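Local structure of polyhedrin (Antheraea mylitta cypovirus 4, 5A9C) at residues A[88-93]-A[148-153]; A[35-40]-A[57-62]. The protein probably forms the crystalline matrix of viral polyhedra, the occlusion bodies in which cypovirus particles are embedded. All coordinates share one frame; numbering follows the deposited sequence.

Contact 1 of 2, residues A[88-93]-A[148-153]; sequences GNIDWT and VLATAR
Two backbone bonds join Asn-89 and Asp-91 to the chain around Ala-152. Arg-153 N gives its hydrogen to Asn-89 O at 2.8 Å, and Asp-91 N binds Thr-151 O at 2.8 Å, nearly straight (174° at the hydrogen). Together they make a single bridge between Ile-90 and Ala-152, where the loop after strand 81-87 meets the end of strand 145-151. An inverse gamma turn, closed by a weak Ile-90 N to Gly-88 O bond, bends the chain at Asn-89. Ile-90 CD1 touches Ala-150 CB at 4.1 Å, the apolar side-chain contact across the pair.

The Arg-153 side chain reaches back over the loop. As modelled, its guanidinium has the Ile-90 carbonyl over one face and Asn-89 OD1 and Trp-92 NE1 at its edge, but the approaches of NH1 and NH2 are too short to fix the group. The bend at chi3 (-68°) turns NE to a water that also accepts from Trp-92 N.

Further out, a second water takes a hydrogen from Thr-151 N and gives one to Asp-91 O, and a third links Gly-88 O with Arg-153 NH2, as placed. Asp-91 OD1 accepts from Thr-93 N, an Asx turn, and from Thr-93 OG1 at 2.6 Å; its OD2 forms a salt bridge with Arg-94. The carboxylate thus serves its own loop, while two backbone bonds and water bridges tie that loop to the strand.

Contact 2 of 2, residues A[35-40]-A[57-62]; sequences DAMMRV and VFPDYL
The Phe-58 ring is sandwiched between Met-38 and Leu-62. Met-38 CB sits over one face, offset toward the rim and 3.9 Å from the ring centroid, as a CH-pi contact; Leu-62 CB lies over the centre of the opposite face, 3.5 Å above the plane. Val-40 CG2 meets the edge in plane, 3.6 Å from Phe-58 CE1. Met-38 SD stands obliquely to the same ring in a Met-aromatic contact at 4.8 Å from the centroid, and the bend at chi3 (-70°) brings CE back to Phe-58 CE2.

Behind the ring, Met-38 and Phe-58 form an antiparallel hydrogen-bonded pair: Met-38 N to Phe-58 O at 2.7 Å, and Phe-58 N to Met-38 O at 3.1 Å. Arg-39 and Val-57 follow as a non-hydrogen-bonded pair, their side chains on the other face of the sheet. There the Arg-39 chain runs beside Val-57, CG against CG1 at 3.7 Å, and its guanidinium makes a salt bridge with Asp-55. Met-37, bent at chi2 and chi3, brings CE to 3.7 Å from Val-57 CB.

This is the open end of the hairpin of strands 38-45 and 51-58. Trp-110 and His-103 of the third subunit pack on Arg-39 and Val-57, respectively. Helix 185-195 packs on Arg-39, helix 165-172 touches Pro-59 and Asp-60, and strand 145-151 meets Phe-58 through Ala-150.

Contact 2 closes before contact 1 opens along the chain, yet their centres lie only 9 Å apart, both about 10 Å from the centre of the chain. Strands 61-66 and 145-151, neighbours in the three-stranded antiparallel sheet, connect them: Ala-150 O and Leu-62 N are 2.8 Å apart, a probable hydrogen bond. A second, Ala-152 N to Asp-60 O at 2.9 Å, continues the pairing just before strand 61-66. Between the loop and the hairpin, Ile-90 CG1 packs on Met-38 SD at 3.7 Å. Residues 38-40 and 57-58 belong to the six-stranded sheet, so the contacts together join both sheets in a buried region that, at contact 2, reaches the interface with the third subunit.

Contact 1 of 2, residues A[88-93]-A[148-153]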
ATOM      1  N   GLY A  88      19.336  -9.265   5.357  1.00 22.82           N
ATOM      2  CA  GLY A  88      18.718 -10.506   4.926  1.00 12.49           C
ATOM      3  C   GLY A  88      19.239 -11.005   3.593  1.00 14.31           C
ATOM      4  O   GLY A  88      20.273 -10.548   3.097  1.00 18.20           O
ATOM      5  N   ASN A  89      18.511 -11.951   3.011  1.00 17.14           N
ATOM      6  CA  ASN A  89      18.867 -12.533   1.726  1.00 15.48           C
ATOM      7  C   ASN A  89      18.490 -11.604   0.576  1.00 17.61           C
ATOM      8  O   ASN A  89      17.711 -11.963  -0.309  1.00 20.99           O
ATOM      9  CB  ASN A  89      18.179 -13.890   1.561  1.00 25.48           C
ATOM     10  CG  ASN A  89      18.605 -14.613   0.302  1.00 25.57           C
ATOM     11  OD1 ASN A  89      19.699 -14.394  -0.215  1.00 21.09           O
ATOM     12  ND2 ASN A  89      17.739 -15.487  -0.200  1.00 29.58           N
ATOM     13  N   ILE A  90      19.050 -10.400   0.600  1.00 15.92           N
ATOM     14  CA  ILE A  90      18.726  -9.388  -0.392  1.00 17.57           C
ATOM     15  C   ILE A  90      19.610  -9.498  -1.630  1.00 20.26           C
ATOM     16  O   ILE A  90      20.806  -9.771  -1.531  1.00 25.32           O
ATOM     17  CB  ILE A  90      18.837  -7.974   0.212  1.00 17.98           C
ATOM     18  CG1 ILE A  90      17.816  -7.813   1.344  1.00 18.42           C
ATOM     19  CG2 ILE A  90      18.636  -6.909  -0.861  1.00 16.19           C
ATOM     20  CD1 ILE A  90      17.862  -6.468   2.037  1.00 22.46           C
ATOM     21  N   ASP A  91      19.000  -9.300  -2.794  1.00 23.48           N
ATOM     22  CA  ASP A  91      19.725  -9.235  -4.057  1.00 20.65           C
ATOM     23  C   ASP A  91      20.503  -7.924  -4.111  1.00 20.61           C
ATOM     24  O   ASP A  91      19.938  -6.868  -4.396  1.00 20.48           O
ATOM     25  CB  ASP A  91      18.735  -9.330  -5.222  1.00 17.42           C
ATOM     26  CG  ASP A  91      19.402  -9.180  -6.577  1.00 29.27           C
ATOM     27  OD1 ASP A  91      20.648  -9.223  -6.647  1.00 28.54           O
ATOM     28  OD2 ASP A  91      18.670  -9.027  -7.578  1.00 41.48           O
ATOM     29  N   TRP A  92      21.800  -7.996  -3.825  1.00 18.67           N
ATOM     30  CA  TRP A  92      22.632  -6.800  -3.712  1.00 20.84           C
ATOM     31  C   TRP A  92      22.912  -6.130  -5.054  1.00 24.50           C
ATOM     32  O   TRP A  92      23.416  -5.007  -5.097  1.00 28.88           O
ATOM     33  CB  TRP A  92      23.950  -7.118  -3.007  1.00 22.31           C
ATOM     34  CG  TRP A  92      23.773  -7.676  -1.629  1.00 33.16           C
ATOM     35  CD1 TRP A  92      24.258  -8.860  -1.156  1.00 30.82           C
ATOM     36  CD2 TRP A  92      23.049  -7.078  -0.546  1.00 26.39           C
ATOM     37  NE1 TRP A  92      23.888  -9.034   0.155  1.00 32.87           N
ATOM     38  CE2 TRP A  92      23.145  -7.954   0.554  1.00 32.70           C
ATOM     39  CE3 TRP A  92      22.335  -5.885  -0.397  1.00 18.66           C
ATOM     40  CZ2 TRP A  92      22.550  -7.678   1.785  1.00 22.84           C
ATOM     41  CZ3 TRP A  92      21.747  -5.612   0.825  1.00 19.49           C
ATOM     42  CH2 TRP A  92      21.858  -6.504   1.900  1.00 25.73           C
ATOM     43  N   THR A  93      22.590  -6.819  -6.143  1.00 24.90           N
ATOM     44  CA  THR A  93      22.790  -6.251  -7.472  1.00 24.53           C
ATOM     45  C   THR A  93      21.626  -5.347  -7.870  1.00 37.26           C
ATOM     46  O   THR A  93      21.723  -4.585  -8.830  1.00 34.33           O
ATOM     47  CB  THR A  93      22.981  -7.342  -8.539  1.00 25.91           C
ATOM     48  OG1 THR A  93      21.761  -8.072  -8.711  1.00 32.64           O
ATOM     49  CG2 THR A  93      24.092  -8.298  -8.127  1.00 34.86           C
ATOM     50  N   VAL A 148      13.391   3.591  -1.423  1.00 18.16           N
ATOM     51  CA  VAL A 148      14.216   2.403  -1.221  1.00 15.31           C
ATOM     52  C   VAL A 148      13.602   1.193  -1.913  1.00 18.64           C
ATOM     53  O   VAL A 148      12.386   0.998  -1.882  1.00 18.29           O
ATOM     54  CB  VAL A 148      14.405   2.081   0.274  1.00 16.03           C
ATOM     55  CG1 VAL A 148      15.312   0.867   0.450  1.00 16.61           C
ATOM     56  CG2 VAL A 148      14.974   3.286   1.012  1.00 17.08           C
ATOM     57  N   LEU A 149      14.452   0.391  -2.544  1.00 15.67           N
ATOM     58  CA  LEU A 149      14.034  -0.880  -3.121  1.00 14.77           C
ATOM     59  C   LEU A 149      14.929  -2.011  -2.630  1.00 17.50           C
ATOM     60  O   LEU A 149      16.153  -1.932  -2.717  1.00 16.50           O
ATOM     61  CB  LEU A 149      14.081  -0.831  -4.647  1.00 15.46           C
ATOM     62  CG  LEU A 149      13.874  -2.184  -5.335  1.00 21.15           C
ATOM     63  CD1 LEU A 149      12.478  -2.719  -5.068  1.00 25.79           C
ATOM     64  CD2 LEU A 149      14.127  -2.082  -6.829  1.00 32.51           C
ATOM     65  N   ALA A 150      14.311  -3.066  -2.114  1.00 17.40           N
ATOM     66  CA  ALA A 150      15.048  -4.259  -1.716  1.00 16.38           C
ATOM     67  C   ALA A 150      14.260  -5.499  -2.115  1.00 20.73           C
ATOM     68  O   ALA A 150      13.060  -5.588  -1.862  1.00 19.06           O
ATOM     69  CB  ALA A 150      15.318  -4.249  -0.223  1.00 16.83           C
ATOM     70  N   THR A 151      14.935  -6.450  -2.754  1.00 19.01           N
ATOM     71  CA  THR A 151      14.274  -7.664  -3.215  1.00 22.73           C
ATOM     72  C   THR A 151      15.029  -8.911  -2.782  1.00 17.48           C
ATOM     73  O   THR A 151      16.256  -8.899  -2.666  1.00 21.82           O
ATOM     74  CB  THR A 151      14.113  -7.677  -4.749  1.00 21.91           C
ATOM     75  OG1 THR A 151      15.389  -7.468  -5.367  1.00 24.84           O
ATOM     76  CG2 THR A 151      13.157  -6.579  -5.196  1.00 24.35           C
ATOM     77  N   ALA A 152      14.283  -9.987  -2.542  1.00 17.47           N
ATOM     78  CA  ALA A 152      14.870 -11.261  -2.152  1.00 24.61           C
ATOM     79  C   ALA A 152      15.724 -11.815  -3.282  1.00 21.38           C
ATOM     80  O   ALA A 152      15.336 -11.760  -4.450  1.00 24.70           O
ATOM     81  CB  ALA A 152      13.780 -12.252  -1.779  1.00 22.28           C
ATOM     82  N   ARG A 153      16.884 -12.353  -2.925  1.00 15.52           N
ATOM     83  CA  ARG A 153      17.803 -12.923  -3.898  1.00 22.43           C
ATOM     84  C   ARG A 153      17.186 -14.138  -4.588  1.00 38.93           C
ATOM     85  O   ARG A 153      16.784 -15.101  -3.937  1.00 29.28           O
ATOM     86  CB  ARG A 153      19.121 -13.301  -3.216  1.00 29.93           C
ATOM     87  CG  ARG A 153      20.233 -13.700  -4.166  1.00 44.37           C
ATOM     88  CD  ARG A 153      21.539 -13.957  -3.421  1.00 33.34           C
ATOM     89  NE  ARG A 153      22.110 -12.739  -2.850  1.00 37.92           N
ATOM     90  CZ  ARG A 153      22.071 -12.422  -1.558  1.00 50.76           C
ATOM     91  NH1 ARG A 153      21.490 -13.234  -0.686  1.00 50.14           N
ATOM     92  NH2 ARG A 153      22.620 -11.293  -1.136  1.00 63.02           N
TER
HETATM   93  O   HOH W   1      22.839 -11.390   2.134  1.00 24.16           O
HETATM   94  O   HOH W   2      17.405  -5.906  -4.141  1.00 18.68           O
HETATM   95  O   HOH W   3      23.242 -10.648  -4.791  1.00 37.75           O

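Contact 2 of 2, residues A[35-40]-A[57-62]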
ATOM      1  N   ASP A  35      11.063 -18.356   2.373  1.00 23.77           N
ATOM      2  CA  ASP A  35      10.031 -17.541   3.006  1.00 24.23           C
ATOM      3  C   ASP A  35      10.566 -16.815   4.233  1.00 27.02           C
ATOM      4  O   ASP A  35       9.803 -16.412   5.114  1.00 21.17           O
ATOM      5  CB  ASP A  35       8.810 -18.387   3.375  1.00 31.94           C
ATOM      6  CG  ASP A  35       9.071 -19.311   4.546  1.00 28.62           C
ATOM      7  OD1 ASP A  35      10.209 -19.814   4.668  1.00 36.75           O
ATOM      8  OD2 ASP A  35       8.136 -19.531   5.346  1.00 26.19           O
ATOM      9  N   ALA A  36      11.883 -16.647   4.285  1.00 19.12           N
ATOM     10  CA  ALA A  36      12.512 -15.939   5.388  1.00 18.57           C
ATOM     11  C   ALA A  36      12.142 -14.464   5.356  1.00 23.82           C
ATOM     12  O   ALA A  36      11.755 -13.928   4.314  1.00 20.30           O
ATOM     13  CB  ALA A  36      14.028 -16.108   5.340  1.00 22.39           C
ATOM     14  N   MET A  37      12.257 -13.812   6.506  1.00 18.38           N
ATOM     15  CA  MET A  37      12.018 -12.383   6.587  1.00 17.69           C
ATOM     16  C   MET A  37      13.283 -11.603   6.257  1.00 17.96           C
ATOM     17  O   MET A  37      14.396 -12.040   6.554  1.00 22.39           O
ATOM     18  CB  MET A  37      11.507 -12.001   7.978  1.00 19.96           C
ATOM     19  CG  MET A  37      10.160 -12.608   8.327  1.00 18.54           C
ATOM     20  SD  MET A  37       8.835 -12.051   7.237  1.00 21.94           S
ATOM     21  CE  MET A  37       8.710 -10.336   7.730  1.00 25.01           C
ATOM     22  N   MET A  38      13.099 -10.452   5.621  1.00 23.87           N
ATOM     23  CA  MET A  38      14.174  -9.490   5.437  1.00 16.87           C
ATOM     24  C   MET A  38      13.860  -8.272   6.290  1.00 18.20           C
ATOM     25  O   MET A  38      12.727  -8.097   6.742  1.00 17.30           O
ATOM     26  CB  MET A  38      14.308  -9.098   3.963  1.00 18.06           C
ATOM     27  CG  MET A  38      14.935 -10.174   3.089  1.00 16.87           C
ATOM     28  SD  MET A  38      14.755  -9.829   1.328  1.00 21.80           S
ATOM     29  CE  MET A  38      12.995 -10.091   1.134  1.00 26.13           C
ATOM     30  N   ARG A  39      14.860  -7.433   6.529  1.00 17.73           N
ATOM     31  CA  ARG A  39      14.645  -6.263   7.362  1.00 16.76           C
ATOM     32  C   ARG A  39      15.402  -5.065   6.828  1.00 13.94           C
ATOM     33  O   ARG A  39      16.629  -5.085   6.719  1.00 16.43           O
ATOM     34  CB  ARG A  39      15.052  -6.545   8.810  1.00 18.77           C
ATOM     35  CG  ARG A  39      14.556  -5.500   9.799  1.00 17.73           C
ATOM     36  CD  ARG A  39      14.719  -5.989  11.224  1.00 19.55           C
ATOM     37  NE  ARG A  39      14.036  -5.129  12.183  1.00 18.56           N
ATOM     38  CZ  ARG A  39      13.803  -5.468  13.446  1.00 22.69           C
ATOM     39  NH1 ARG A  39      14.192  -6.653  13.899  1.00 22.03           N
ATOM     40  NH2 ARG A  39      13.173  -4.627  14.256  1.00 22.99           N
ATOM     41  N   VAL A  40      14.656  -4.022   6.486  1.00 15.81           N
ATOM     42  CA  VAL A  40      15.252  -2.778   6.024  1.00 17.08           C
ATOM     43  C   VAL A  40      14.836  -1.668   6.969  1.00 17.92           C
ATOM     44  O   VAL A  40      13.660  -1.540   7.310  1.00 18.46           O
ATOM     45  CB  VAL A  40      14.813  -2.437   4.589  1.00 12.13           C
ATOM     46  CG1 VAL A  40      15.287  -1.042   4.202  1.00 18.58           C
ATOM     47  CG2 VAL A  40      15.358  -3.465   3.617  1.00 13.43           C
ATOM     48  N   VAL A  57       9.872  -5.003   8.053  1.00 20.70           N
ATOM     49  CA  VAL A  57      10.135  -6.426   7.882  1.00 14.96           C
ATOM     50  C   VAL A  57       9.195  -6.983   6.817  1.00 17.35           C
ATOM     51  O   VAL A  57       8.016  -6.631   6.775  1.00 16.63           O
ATOM     52  CB  VAL A  57      10.026  -7.217   9.201  1.00 15.59           C
ATOM     53  CG1 VAL A  57      11.038  -6.693  10.208  1.00 16.83           C
ATOM     54  CG2 VAL A  57       8.618  -7.138   9.773  1.00 12.46           C
ATOM     55  N   PHE A  58       9.732  -7.843   5.958  1.00 15.73           N
ATOM     56  CA  PHE A  58       9.030  -8.297   4.761  1.00 17.68           C
ATOM     57  C   PHE A  58       9.727  -9.528   4.195  1.00 16.84           C
ATOM     58  O   PHE A  58      10.949  -9.638   4.278  1.00 16.81           O
ATOM     59  CB  PHE A  58       9.043  -7.189   3.708  1.00 17.20           C
ATOM     60  CG  PHE A  58      10.428  -6.787   3.278  1.00 20.03           C
ATOM     61  CD1 PHE A  58      11.202  -5.958   4.077  1.00 20.09           C
ATOM     62  CD2 PHE A  58      10.962  -7.250   2.089  1.00 17.51           C
ATOM     63  CE1 PHE A  58      12.479  -5.593   3.692  1.00 16.14           C
ATOM     64  CE2 PHE A  58      12.238  -6.887   1.696  1.00 17.75           C
ATOM     65  CZ  PHE A  58      12.997  -6.055   2.500  1.00 17.46           C
ATOM     66  N   PRO A  59       8.955 -10.453   3.609  1.00 15.83           N
ATOM     67  CA  PRO A  59       9.505 -11.726   3.128  1.00 19.58           C
ATOM     68  C   PRO A  59      10.019 -11.746   1.683  1.00 31.97           C
ATOM     69  O   PRO A  59      10.870 -12.582   1.376  1.00 31.50           O
ATOM     70  CB  PRO A  59       8.318 -12.679   3.260  1.00 23.87           C
ATOM     71  CG  PRO A  59       7.134 -11.805   3.032  1.00 20.07           C
ATOM     72  CD  PRO A  59       7.482 -10.463   3.642  1.00 17.23           C
ATOM     73  N   ASP A  60       9.524 -10.867   0.816  1.00 18.40           N
ATOM     74  CA  ASP A  60       9.845 -10.982  -0.609  1.00 23.22           C
ATOM     75  C   ASP A  60      10.427  -9.722  -1.245  1.00 18.37           C
ATOM     76  O   ASP A  60      11.461  -9.778  -1.916  1.00 23.71           O
ATOM     77  CB  ASP A  60       8.615 -11.443  -1.392  1.00 23.51           C
ATOM     78  CG  ASP A  60       8.187 -12.848  -1.020  1.00 24.19           C
ATOM     79  OD1 ASP A  60       9.016 -13.773  -1.150  1.00 29.21           O
ATOM     80  OD2 ASP A  60       7.025 -13.024  -0.601  1.00 31.91           O
ATOM     81  N   TYR A  61       9.759  -8.591  -1.053  1.00 20.35           N
ATOM     82  CA  TYR A  61      10.233  -7.337  -1.624  1.00 19.37           C
ATOM     83  C   TYR A  61       9.693  -6.139  -0.860  1.00 20.13           C
ATOM     84  O   TYR A  61       8.644  -6.208  -0.216  1.00 18.46           O
ATOM     85  CB  TYR A  61       9.855  -7.229  -3.106  1.00 21.23           C
ATOM     86  CG  TYR A  61       8.365  -7.236  -3.351  1.00 27.58           C
ATOM     87  CD1 TYR A  61       7.636  -6.051  -3.357  1.00 29.89           C
ATOM     88  CD2 TYR A  61       7.683  -8.426  -3.561  1.00 25.92           C
ATOM     89  CE1 TYR A  61       6.269  -6.056  -3.569  1.00 29.89           C
ATOM     90  CE2 TYR A  61       6.317  -8.440  -3.776  1.00 31.68           C
ATOM     91  CZ  TYR A  61       5.616  -7.253  -3.777  1.00 37.21           C
ATOM     92  OH  TYR A  61       4.255  -7.265  -3.992  1.00 42.50           O
ATOM     93  N   LEU A  62      10.425  -5.038  -0.937  1.00 18.13           N
ATOM     94  CA  LEU A  62      10.031  -3.815  -0.266  1.00 15.75           C
ATOM     95  C   LEU A  62      10.212  -2.624  -1.195  1.00 22.31           C
ATOM     96  O   LEU A  62      11.296  -2.411  -1.738  1.00 18.58           O
ATOM     97  CB  LEU A  62      10.867  -3.615   1.000  1.00 17.50           C
ATOM     98  CG  LEU A  62      10.693  -2.282   1.729  1.00 20.54           C
ATOM     99  CD1 LEU A  62       9.317  -2.187   2.375  1.00 22.76           C
ATOM    100  CD2 LEU A  62      11.787  -2.099   2.770  1.00 18.54           C
TER